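Putative triphosphoribosyl-dephospho-coA synthase (Archaeoglobus fulgidus DSM 4304, PDB 3H9P) is of unknown function but probably binds ATP and may act as a triphosphoribosyl-dephospho-CoA synthase of the CitG family. Local coordinates at residues 193-206 with 217-229. Residues are numbered along the deposited sequence; the frame is centred on the assembly and turned at random.
Sequences KMGREYAEKITEWA and ELDEKLLKDGANP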
loop_
_atom_site.group_PDB
_atom_site.type_symbol
_atom_site.label_atom_id
_atom_site.label_comp_id
_atom_site.label_asym_id
_atom_site.label_seq_id
_atom_site.Cartn_x
_atom_site.Cartn_y
_atom_site.Cartn_z
ATOM N N LYS A 193 2.447 4.191 9.457
ATOM C CA LYS A 193 2.131 5.284 10.390
ATOM C C LYS A 193 3.317 6.244 10.586
ATOM O O LYS A 193 3.143 7.464 10.513
ATOM C CB LYS A 193 1.674 4.738 11.755
ATOM C CG LYS A 193 1.223 5.826 12.721
ATOM C CD LYS A 193 0.557 5.269 13.957
ATOM C CE LYS A 193 -0.080 6.401 14.771
ATOM N NZ LYS A 193 -1.313 5.946 15.506
HETATM N N MSE A 194 4.499 5.666 10.842
HETATM C CA MSE A 194 5.712 6.400 11.213
HETATM C C MSE A 194 6.720 6.549 10.090
HETATM O O MSE A 194 7.641 7.343 10.199
HETATM C CB MSE A 194 6.440 5.702 12.363
HETATM C CG MSE A 194 5.603 5.320 13.530
HETATM SE SE MSE A 194 4.527 6.769 14.187
HETATM C CE MSE A 194 5.890 8.100 14.711
ATOM N N GLY A 195 6.578 5.763 9.032
ATOM C CA GLY A 195 7.531 5.813 7.942
ATOM C C GLY A 195 8.545 4.686 7.978
ATOM O O GLY A 195 8.826 4.116 9.021
ATOM N N ARG A 196 9.101 4.400 6.813
ATOM C CA ARG A 196 10.016 3.320 6.619
ATOM C C ARG A 196 11.194 3.414 7.562
ATOM O O ARG A 196 11.540 2.437 8.202
ATOM C CB ARG A 196 10.482 3.307 5.151
ATOM C CG ARG A 196 10.236 2.003 4.472
ATOM C CD ARG A 196 10.055 2.126 2.953
ATOM N NE ARG A 196 10.574 0.907 2.339
ATOM C CZ ARG A 196 11.197 0.835 1.161
ATOM N NH1 ARG A 196 11.363 1.915 0.400
ATOM N NH2 ARG A 196 11.645 -0.338 0.728
ATOM N N GLU A 197 11.814 4.583 7.664
ATOM C CA GLU A 197 13.004 4.725 8.487
ATOM C C GLU A 197 12.751 4.525 9.992
ATOM O O GLU A 197 13.618 4.011 10.699
ATOM C CB GLU A 197 13.725 6.032 8.200
ATOM C CG GLU A 197 15.249 5.878 8.182
ATOM C CD GLU A 197 15.788 5.708 9.584
ATOM O OE1 GLU A 197 15.254 6.403 10.480
ATOM O OE2 GLU A 197 16.697 4.878 9.802
ATOM N N TYR A 198 11.564 4.872 10.478
ATOM C CA TYR A 198 11.245 4.643 11.883
ATOM C C TYR A 198 10.994 3.155 12.133
ATOM O O TYR A 198 11.466 2.593 13.122
ATOM C CB TYR A 198 10.039 5.492 12.333
ATOM C CG TYR A 198 9.756 5.404 13.813
ATOM C CD1 TYR A 198 10.000 6.490 14.667
ATOM C CD2 TYR A 198 9.246 4.238 14.364
ATOM C CE1 TYR A 198 9.753 6.386 16.037
ATOM C CE2 TYR A 198 8.992 4.126 15.725
ATOM C CZ TYR A 198 9.247 5.185 16.548
ATOM O OH TYR A 198 8.978 5.021 17.876
ATOM N N ALA A 199 10.271 2.502 11.232
ATOM C CA ALA A 199 10.134 1.037 11.289
ATOM C C ALA A 199 11.505 0.283 11.289
ATOM O O ALA A 199 11.722 -0.645 12.075
ATOM C CB ALA A 199 9.220 0.543 10.178
ATOM N N GLU A 200 12.417 0.683 10.415
ATOM C CA GLU A 200 13.747 0.044 10.341
ATOM C C GLU A 200 14.472 0.265 11.650
ATOM O O GLU A 200 15.232 -0.590 12.108
ATOM C CB GLU A 200 14.582 0.626 9.198
ATOM C CG GLU A 200 15.140 -0.418 8.261
ATOM C CD GLU A 200 14.324 -0.543 6.976
ATOM O OE1 GLU A 200 14.587 0.206 6.007
ATOM O OE2 GLU A 200 13.417 -1.392 6.918
ATOM N N LYS A 201 14.200 1.406 12.271
ATOM C CA LYS A 201 14.902 1.773 13.484
ATOM C C LYS A 201 14.500 0.901 14.659
ATOM O O LYS A 201 15.299 0.669 15.548
ATOM C CB LYS A 201 14.698 3.247 13.814
ATOM C CG LYS A 201 15.872 3.838 14.558
ATOM C CD LYS A 201 17.000 4.297 13.651
ATOM C CE LYS A 201 17.874 5.328 14.362
ATOM N NZ LYS A 201 19.013 5.869 13.522
ATOM N N ILE A 202 13.257 0.423 14.651
ATOM C CA ILE A 202 12.737 -0.507 15.657
ATOM C C ILE A 202 13.521 -1.784 15.631
ATOM O O ILE A 202 13.883 -2.311 16.671
ATOM C CB ILE A 202 11.243 -0.843 15.411
ATOM C CG1 ILE A 202 10.394 0.431 15.425
ATOM C CG2 ILE A 202 10.688 -1.870 16.462
ATOM C CD1 ILE A 202 10.551 1.209 16.661
ATOM N N THR A 203 13.785 -2.303 14.437
ATOM C CA THR A 203 14.544 -3.533 14.361
ATOM C C THR A 203 15.890 -3.329 15.051
ATOM O O THR A 203 16.304 -4.176 15.840
ATOM C CB THR A 203 14.695 -4.050 12.950
ATOM O OG1 THR A 203 15.518 -3.152 12.226
ATOM C CG2 THR A 203 13.327 -4.157 12.274
ATOM N N GLU A 204 16.520 -2.174 14.838
ATOM C CA GLU A 204 17.837 -1.904 15.449
ATOM C C GLU A 204 17.760 -1.719 16.957
ATOM O O GLU A 204 18.691 -2.127 17.683
ATOM C CB GLU A 204 18.538 -0.716 14.788
ATOM C CG GLU A 204 18.819 -0.991 13.322
ATOM C CD GLU A 204 19.217 0.238 12.525
ATOM O OE1 GLU A 204 18.953 1.360 12.997
ATOM O OE2 GLU A 204 19.788 0.076 11.417
ATOM N N TRP A 205 16.671 -1.094 17.420
ATOM C CA TRP A 205 16.484 -0.895 18.858
ATOM C C TRP A 205 16.123 -2.216 19.477
ATOM O O TRP A 205 16.605 -2.548 20.563
ATOM C CB TRP A 205 15.387 0.120 19.171
ATOM C CG TRP A 205 15.652 1.500 18.636
ATOM C CD1 TRP A 205 16.875 2.074 18.396
ATOM C CD2 TRP A 205 14.674 2.480 18.281
ATOM N NE1 TRP A 205 16.712 3.341 17.895
ATOM C CE2 TRP A 205 15.372 3.619 17.818
ATOM C CE3 TRP A 205 13.276 2.513 18.316
ATOM C CZ2 TRP A 205 14.710 4.791 17.399
ATOM C CZ3 TRP A 205 12.621 3.660 17.875
ATOM C CH2 TRP A 205 13.338 4.780 17.421
ATOM N N ALA A 206 15.286 -2.989 18.773
ATOM C CA ALA A 206 14.912 -4.312 19.271
ATOM C C ALA A 206 16.144 -5.173 19.465
ATOM O O ALA A 206 16.255 -5.822 20.488
ATOM C CB ALA A 206 13.865 -5.026 18.367
ATOM N N GLU A 217 11.916 0.306 28.390
ATOM C CA GLU A 217 12.324 1.532 27.725
ATOM C C GLU A 217 11.712 1.567 26.342
ATOM O O GLU A 217 10.911 2.446 26.029
ATOM C CB GLU A 217 13.836 1.534 27.568
ATOM C CG GLU A 217 14.512 2.831 27.903
ATOM C CD GLU A 217 16.000 2.633 28.125
ATOM O OE1 GLU A 217 16.522 1.575 27.683
ATOM O OE2 GLU A 217 16.643 3.516 28.733
ATOM N N LEU A 218 12.075 0.577 25.530
ATOM C CA LEU A 218 11.617 0.496 24.163
ATOM C C LEU A 218 10.108 0.500 24.112
ATOM O O LEU A 218 9.524 1.281 23.370
ATOM C CB LEU A 218 12.182 -0.733 23.457
ATOM C CG LEU A 218 11.737 -0.968 22.005
ATOM C CD1 LEU A 218 12.052 0.207 21.078
ATOM C CD2 LEU A 218 12.413 -2.234 21.471
ATOM N N ASP A 219 9.473 -0.343 24.918
ATOM C CA ASP A 219 8.024 -0.442 24.875
ATOM C C ASP A 219 7.433 0.924 25.099
ATOM O O ASP A 219 6.541 1.353 24.357
ATOM C CB ASP A 219 7.516 -1.421 25.930
ATOM C CG ASP A 219 7.687 -2.866 25.508
ATOM O OD1 ASP A 219 7.754 -3.110 24.277
ATOM O OD2 ASP A 219 7.771 -3.751 26.394
ATOM N N GLU A 220 7.974 1.625 26.092
ATOM C CA GLU A 220 7.496 2.953 26.432
ATOM C C GLU A 220 7.801 4.018 25.380
ATOM O O GLU A 220 7.093 5.038 25.302
ATOM C CB GLU A 220 8.023 3.390 27.793
ATOM C CG GLU A 220 7.068 4.288 28.498
ATOM C CD GLU A 220 7.740 5.140 29.556
ATOM O OE1 GLU A 220 8.437 4.568 30.433
ATOM O OE2 GLU A 220 7.566 6.383 29.498
ATOM N N LYS A 221 8.853 3.799 24.590
ATOM C CA LYS A 221 9.163 4.745 23.517
ATOM C C LYS A 221 8.167 4.590 22.370
ATOM O O LYS A 221 7.637 5.575 21.849
ATOM C CB LYS A 221 10.589 4.593 23.005
ATOM C CG LYS A 221 10.997 5.771 22.115
ATOM C CD LYS A 221 11.782 5.323 20.859
ATOM C CE LYS A 221 12.126 6.522 19.988
ATOM N NZ LYS A 221 12.064 7.799 20.762
ATOM N N LEU A 222 7.935 3.332 22.006
ATOM C CA LEU A 222 6.922 2.932 21.043
ATOM C C LEU A 222 5.532 3.472 21.402
ATOM O O LEU A 222 4.805 3.973 20.538
ATOM C CB LEU A 222 6.917 1.404 20.942
ATOM C CG LEU A 222 7.807 0.762 19.863
ATOM C CD1 LEU A 222 9.112 1.515 19.623
ATOM C CD2 LEU A 222 8.057 -0.733 20.114
ATOM N N LEU A 223 5.183 3.382 22.683
ATOM C CA LEU A 223 3.941 3.963 23.184
ATOM C C LEU A 223 3.896 5.495 23.088
ATOM O O LEU A 223 2.989 6.041 22.455
ATOM C CB LEU A 223 3.653 3.503 24.612
ATOM C CG LEU A 223 2.225 3.793 25.076
ATOM C CD1 LEU A 223 1.224 3.039 24.207
ATOM C CD2 LEU A 223 2.047 3.436 26.542
ATOM N N LYS A 224 4.851 6.191 23.703
ATOM C CA LYS A 224 4.868 7.657 23.615
ATOM C C LYS A 224 4.860 8.104 22.146
ATOM O O LYS A 224 4.241 9.113 21.800
ATOM C CB LYS A 224 6.053 8.258 24.370
ATOM C CG LYS A 224 5.931 8.229 25.904
ATOM C CD LYS A 224 5.347 9.555 26.515
ATOM C CE LYS A 224 6.044 9.926 27.830
ATOM N NZ LYS A 224 5.802 11.345 28.294
ATOM N N ASP A 225 5.516 7.333 21.282
ATOM C CA ASP A 225 5.510 7.631 19.856
ATOM C C ASP A 225 4.217 7.287 19.123
ATOM O O ASP A 225 3.987 7.810 18.031
ATOM C CB ASP A 225 6.697 6.975 19.159
ATOM C CG ASP A 225 7.990 7.690 19.453
ATOM O OD1 ASP A 225 7.936 8.749 20.102
ATOM O OD2 ASP A 225 9.060 7.206 19.052
ATOM N N GLY A 226 3.377 6.430 19.713
ATOM C CA GLY A 226 2.150 5.947 19.047
ATOM C C GLY A 226 2.458 4.873 18.003
ATOM O O GLY A 226 1.684 4.657 17.053
ATOM N N ALA A 227 3.588 4.195 18.172
ATOM C CA ALA A 227 4.024 3.173 17.223
ATOM C C ALA A 227 3.782 1.778 17.781
ATOM O O ALA A 227 4.523 1.345 18.645
ATOM C CB ALA A 227 5.508 3.354 16.925
ATOM N N ASN A 228 2.770 1.070 17.306
ATOM C CA ASN A 228 2.506 -0.270 17.813
ATOM C C ASN A 228 2.850 -1.315 16.774
ATOM O O ASN A 228 2.272 -1.311 15.712
ATOM C CB ASN A 228 1.038 -0.432 18.212
ATOM C CG ASN A 228 0.640 -1.914 18.409
ATOM O OD1 ASN A 228 1.273 -2.647 19.178
ATOM N ND2 ASN A 228 -0.389 -2.350 17.699
ATOM N N PRO A 229 3.786 -2.219 17.073
ATOM C CA PRO A 229 4.178 -3.253 16.104
ATOM C C PRO A 229 3.212 -4.425 16.059
ATOM O O PRO A 229 3.602 -5.560 16.355
ATOM C CB PRO A 229 5.522 -3.748 16.624
ATOM C CG PRO A 229 5.789 -3.040 17.902
ATOM C CD PRO A 229 4.567 -2.305 18.319
#
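Y198 and D225 tie together an antiparallel helical hairpin in this all-helical protein. Helices 196-206 and 217-225 run side by side and nearly antiparallel, their axes approaching to 11.2 Å. The Y198 side chain reaches across with CG anti to the backbone N (chi1 -174°). Its OH donates a very short hydrogen bond to D225 OD2, 2.5 Å away. OD2 lies at the ring edge, near the ring plane, while the carboxylate plane is turned 68° from the ring. The same OD2 pairs with K221 NZ at 3.5 Å in a salt bridge one helical turn back, so it has both a neutral and a charged partner. M194, a selenomethionine, lays CG over one face of the Y198 ring, offset toward its rim. A227 CB packs against both CG of M194 and CE2 of Y198. A phenylalanine in place of Y198 would probably leave D225 OD2 without its hydroxyl donor. At the end of helix 217-225, G226 has positive phi and closes a Schellman motif. The outer methylenes of K193 lie against the carbonyl of G226, with CD 3.4 Å from G226 O.

Toward the other end, CD1 of I202 meets CD1 of L222 in a tight 3.3 Å contact. I202 also touches L182, so helix 171-182 borders this buried side. W205 crosses L218 and K221 at about right angles. L218 splits its branches: CD1 packs on W205 CE3, and CD2 turns to the backbone of A206. The K221 chain bends at chi2 and brings CD and CE against the CZ3 and CH2 end of the indole, with CE 3.3 Å from W205 CH2.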